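Long-range contacts in xyloglucan-specific endo-beta-1,4-glucanase BoGH9A (Bacteroides ovatus, PDB 6DHT), which hydrolyses the beta-1,4-glucan backbone of natural xyloglucans at internal linkages, releasing xyloglucan oligosaccharides: residues K70-L75 and T422-P427; G235-L240 and V261-T266. All blocks are in the same frame, centred on the assembly; numbering follows the deposited sequence.

Interaction 1 (K70-L75 and T422-P427); sequences KTRTTL and TPFHAP
Arg72 and Pro423 bring the two backbones to a CA-CA distance of 5.5 Å, where strand 72-76 of the N-terminal Ig-like domain meets a type I beta turn, Thr422 to His425, of the glycoside hydrolase family 9 domain. The turn lies in the loop between helices 395-416 and 439-458, so this is a buried interdomain contact. Arg72 makes the most extensive side-chain contacts: its CB meets Pro423 CB at 3.8 Å, and the chain bends at chi2 (64°), which sets CD; the guanidinium beyond it reaches the Phe424 ring. Phe424 CE2 sits over the centre of the guanidinium, 3.7 Å above the plane, with the two planes steeply inclined at 68°, while Arg72 CG lies over a face of the Phe424 ring. Lys70 CB lies over the opposite guanidinium face, offset toward the rim, and Arg72 NE forms a salt bridge with Asp36, which probably fixes the group's rotation. Further along the strand, two waters provide the polar link. One accepts from Thr74 OG1 and donates to the carbonyl oxygens of Arg72 and Pro423. The other donates to Thr74 OG1 and to Thr422 O, so the threonine hydroxyl is held by both waters and joins them. This second water also lies in the plane of the His425 ring, at its edge, 2.8 Å from ND1.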
# COMPACT_ATOMS: atom_id res chain seq x y z
N LYS A 70 -22.18 -22.30 0.47
CA LYS A 70 -21.05 -23.20 0.64
C LYS A 70 -20.76 -23.39 2.13
O LYS A 70 -20.82 -22.43 2.90
CB LYS A 70 -19.78 -22.64 -0.02
CG LYS A 70 -19.73 -22.65 -1.54
CD LYS A 70 -18.58 -21.75 -1.99
CE LYS A 70 -18.29 -21.86 -3.46
NZ LYS A 70 -17.14 -20.99 -3.85
N THR A 71 -20.41 -24.61 2.51
CA THR A 71 -19.96 -24.92 3.85
C THR A 71 -18.45 -24.77 3.88
O THR A 71 -17.73 -25.49 3.17
CB THR A 71 -20.30 -26.37 4.28
OG1 THR A 71 -21.73 -26.52 4.37
CG2 THR A 71 -19.70 -26.70 5.63
N ARG A 72 -17.95 -23.85 4.69
CA ARG A 72 -16.52 -23.65 4.84
C ARG A 72 -16.04 -24.33 6.11
O ARG A 72 -16.55 -24.04 7.19
CB ARG A 72 -16.23 -22.15 4.88
CG ARG A 72 -16.06 -21.52 3.52
CD ARG A 72 -17.30 -21.54 2.62
NE ARG A 72 -16.97 -20.87 1.36
CZ ARG A 72 -17.37 -19.64 1.01
NH1 ARG A 72 -16.94 -19.11 -0.12
NH2 ARG A 72 -18.20 -18.94 1.77
N THR A 73 -15.05 -25.22 6.01
CA THR A 73 -14.57 -25.99 7.15
C THR A 73 -13.17 -25.54 7.55
O THR A 73 -12.26 -25.53 6.73
CB THR A 73 -14.56 -27.51 6.83
OG1 THR A 73 -15.85 -27.89 6.34
CG2 THR A 73 -14.20 -28.34 8.06
N THR A 74 -13.01 -25.21 8.83
CA THR A 74 -11.73 -24.75 9.35
C THR A 74 -10.86 -25.91 9.79
O THR A 74 -11.31 -26.80 10.54
CB THR A 74 -11.99 -23.79 10.50
OG1 THR A 74 -12.64 -22.62 9.97
CG2 THR A 74 -10.70 -23.40 11.23
N LEU A 75 -9.62 -25.90 9.32
CA LEU A 75 -8.61 -26.88 9.67
C LEU A 75 -7.50 -26.19 10.43
O LEU A 75 -6.74 -25.42 9.83
CB LEU A 75 -8.05 -27.49 8.39
CG LEU A 75 -9.07 -27.86 7.32
CD1 LEU A 75 -8.36 -28.48 6.12
CD2 LEU A 75 -10.17 -28.83 7.85
N THR A 422 -15.66 -16.65 11.77
CA THR A 422 -15.89 -16.40 10.35
C THR A 422 -15.52 -17.62 9.49
O THR A 422 -14.65 -18.41 9.86
CB THR A 422 -15.10 -15.15 9.86
OG1 THR A 422 -13.70 -15.34 10.06
CG2 THR A 422 -15.58 -13.89 10.58
N PRO A 423 -16.18 -17.77 8.34
CA PRO A 423 -15.84 -18.86 7.43
C PRO A 423 -14.36 -18.94 7.05
O PRO A 423 -13.79 -20.03 7.05
CB PRO A 423 -16.70 -18.58 6.20
CG PRO A 423 -17.89 -17.89 6.74
CD PRO A 423 -17.36 -17.03 7.88
N PHE A 424 -13.72 -17.79 6.82
CA PHE A 424 -12.32 -17.80 6.41
C PHE A 424 -11.36 -17.42 7.54
O PHE A 424 -10.17 -17.24 7.31
CB PHE A 424 -12.12 -16.97 5.15
CG PHE A 424 -12.66 -17.63 3.92
CD1 PHE A 424 -12.00 -18.71 3.38
CD2 PHE A 424 -13.80 -17.17 3.31
CE1 PHE A 424 -12.50 -19.37 2.27
CE2 PHE A 424 -14.30 -17.82 2.19
CZ PHE A 424 -13.63 -18.90 1.68
N HIS A 425 -11.89 -17.36 8.76
CA HIS A 425 -11.09 -17.18 9.97
C HIS A 425 -10.24 -15.89 9.92
O HIS A 425 -9.04 -15.93 10.17
CB HIS A 425 -10.21 -18.41 10.24
CG HIS A 425 -9.95 -18.65 11.69
ND1 HIS A 425 -10.89 -19.22 12.53
CD2 HIS A 425 -8.86 -18.40 12.46
CE1 HIS A 425 -10.39 -19.30 13.75
NE2 HIS A 425 -9.16 -18.82 13.74
N ALA A 426 -10.86 -14.78 9.57
CA ALA A 426 -10.16 -13.48 9.53
C ALA A 426 -11.14 -12.36 9.77
O ALA A 426 -12.31 -12.46 9.46
CB ALA A 426 -9.46 -13.24 8.19
N PRO A 427 -10.65 -11.22 10.29
CA PRO A 427 -11.57 -10.10 10.45
C PRO A 427 -12.16 -9.61 9.14
O PRO A 427 -13.32 -9.18 9.08
CB PRO A 427 -10.69 -9.01 11.07
CG PRO A 427 -9.52 -9.66 11.60
CD PRO A 427 -9.34 -10.98 10.93
O HOH W 1 -14.82 -22.17 8.58
O HOH W 2 -13.11 -20.31 11.26

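Interaction 2 (G235-L240 and V261-T266); sequences GVYHKL and VQKSVT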
# COMPACT_ATOMS: atom_id res chain seq x y z
N GLY A 235 2.66 26.56 -4.13
CA GLY A 235 1.60 25.62 -4.43
C GLY A 235 2.11 24.44 -5.24
O GLY A 235 3.22 24.48 -5.79
N VAL A 236 1.33 23.37 -5.25
CA VAL A 236 1.75 22.09 -5.84
C VAL A 236 0.70 21.63 -6.84
O VAL A 236 -0.48 21.53 -6.50
CB VAL A 236 1.99 21.03 -4.74
CG1 VAL A 236 2.43 19.69 -5.33
CG2 VAL A 236 3.02 21.52 -3.77
N TYR A 237 1.13 21.36 -8.07
CA TYR A 237 0.24 20.91 -9.14
C TYR A 237 -0.30 19.54 -8.75
O TYR A 237 0.44 18.72 -8.20
CB TYR A 237 1.01 20.84 -10.47
CG TYR A 237 1.72 22.14 -10.81
CD1 TYR A 237 1.00 23.30 -11.07
CD2 TYR A 237 3.09 22.20 -10.89
CE1 TYR A 237 1.64 24.48 -11.38
CE2 TYR A 237 3.74 23.37 -11.20
CZ TYR A 237 3.01 24.50 -11.44
OH TYR A 237 3.69 25.65 -11.73
N HIS A 238 -1.58 19.31 -9.01
CA HIS A 238 -2.26 18.08 -8.56
C HIS A 238 -1.64 16.83 -9.17
O HIS A 238 -1.44 15.83 -8.47
CB HIS A 238 -3.74 18.18 -8.89
CG HIS A 238 -4.61 17.16 -8.22
ND1 HIS A 238 -4.89 17.16 -6.87
CD2 HIS A 238 -5.31 16.12 -8.74
CE1 HIS A 238 -5.72 16.17 -6.59
NE2 HIS A 238 -5.98 15.52 -7.70
N LYS A 239 -1.37 16.86 -10.47
CA LYS A 239 -0.82 15.69 -11.15
C LYS A 239 -0.09 16.10 -12.44
O LYS A 239 -0.22 17.25 -12.91
CB LYS A 239 -1.92 14.68 -11.46
CG LYS A 239 -3.05 15.26 -12.33
CD LYS A 239 -4.09 14.21 -12.66
CE LYS A 239 -5.32 14.82 -13.35
NZ LYS A 239 -6.30 13.80 -13.77
N LEU A 240 0.69 15.16 -12.97
CA LEU A 240 1.36 15.29 -14.25
C LEU A 240 0.74 14.22 -15.12
O LEU A 240 0.77 13.04 -14.79
CB LEU A 240 2.86 15.13 -14.09
CG LEU A 240 3.75 15.42 -15.31
CD1 LEU A 240 5.18 15.62 -14.89
CD2 LEU A 240 3.67 14.29 -16.31
N VAL A 261 -1.25 20.13 -14.10
CA VAL A 261 -2.54 20.78 -13.97
C VAL A 261 -2.71 21.50 -12.63
O VAL A 261 -1.79 21.54 -11.79
CB VAL A 261 -3.65 19.78 -14.21
CG1 VAL A 261 -3.51 19.17 -15.59
CG2 VAL A 261 -3.62 18.68 -13.14
N GLN A 262 -3.91 22.07 -12.47
CA GLN A 262 -4.33 22.89 -11.34
C GLN A 262 -3.72 22.50 -9.99
O GLN A 262 -3.78 21.34 -9.59
CB GLN A 262 -5.85 22.81 -11.22
CG GLN A 262 -6.47 23.73 -10.17
CD GLN A 262 -7.74 23.15 -9.54
OE1 GLN A 262 -8.75 22.93 -10.22
NE2 GLN A 262 -7.68 22.88 -8.23
N LYS A 263 -3.18 23.48 -9.29
CA LYS A 263 -2.76 23.31 -7.90
C LYS A 263 -3.96 22.96 -7.03
O LYS A 263 -5.05 23.49 -7.22
CB LYS A 263 -2.12 24.61 -7.40
CG LYS A 263 -0.83 24.98 -8.08
CD LYS A 263 -0.47 26.43 -7.76
CE LYS A 263 0.85 26.83 -8.37
NZ LYS A 263 0.92 28.32 -8.59
N SER A 264 -3.78 22.05 -6.06
CA SER A 264 -4.87 21.68 -5.16
C SER A 264 -4.40 21.72 -3.71
O SER A 264 -3.21 21.59 -3.44
CB SER A 264 -5.42 20.30 -5.49
OG SER A 264 -4.45 19.31 -5.18
N VAL A 265 -5.35 21.91 -2.80
CA VAL A 265 -5.03 22.02 -1.39
C VAL A 265 -4.54 20.66 -0.87
O VAL A 265 -3.61 20.61 -0.07
CB VAL A 265 -6.24 22.53 -0.58
CG1 VAL A 265 -7.41 21.57 -0.64
CG2 VAL A 265 -5.85 22.83 0.84
N THR A 266 -5.14 19.59 -1.38
CA THR A 266 -4.75 18.24 -0.94
C THR A 266 -3.36 17.87 -1.47
O THR A 266 -2.55 17.28 -0.76
CB THR A 266 -5.79 17.23 -1.37
OG1 THR A 266 -6.13 17.46 -2.74
CG2 THR A 266 -7.03 17.36 -0.51
O HOH W 3 -1.28 23.56 -4.19
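The contact between residues 235-240 and 261-266 is a backbone crossing held by a single beta bridge, with Tyr237 and Lys263 CA atoms 4.0 Å apart, at the ends of antiparallel strands 239-241 and 259-260 in the catalytic domain. The segments run 110° apart. His238 N donates to Gln262 O at 3.0 Å from above the carbonyl plane, Val261 N to Lys239 O at 3.3 Å, and Ser264 N only weakly to Val236 O, which also receives a CA-H...O contact from Lys263. A water accepts from Val236 N and donates to Ser264 O.

Lys263 and Tyr237 lie side by side and point the same way. The extended lysine passes Gly235 CA with its CD, and its CE comes 3.9 Å from Tyr237 CE1; beyond the packing, NZ makes salt bridges with Asp233 and Asp230, while Tyr237 OH bonds to Arg154. Near the strand end, Lys239 CG touches Val261 CG2 at 3.6 Å.

Both ring nitrogens of His238 have partners. Chi1 (-167°) puts CG anti to the backbone N; the ring meets Ser264 OG at its edge, in plane, ND1 and OG being 2.8 Å apart at a hydrogen-bond angle of 158°, and NE2 bonds to Glu332 O. Ser264 OG also accepts from Ala267 N, so one hydroxyl both grips the imidazole and serves as a side-chain N-cap where the chain passes from strand 259-260 into helix 265-281 of the catalytic domain, which in family 9 is an (alpha/alpha)6 barrel.

Interactions 1 and 2 lie on opposite sides of the chain's centre, their own centres 45 Å apart and their nearest atoms about 29 Å apart, with no direct touch. Both segments of interaction 2 fall in sequence between those of interaction 1, whose nearest ends are 347 positions apart. Interaction 1 joins two domains, setting the sheet containing strand 72-76 against a loop of the helical catalytic domain, far from the annotated sites. Interaction 2 is internal to that domain, with 20 residues between its segments; there the Lys239 side chain lies about 8 Å from that of Asp171, the predicted nucleophile. One contact thus concerns domain assembly, the other local structure near the probable active site.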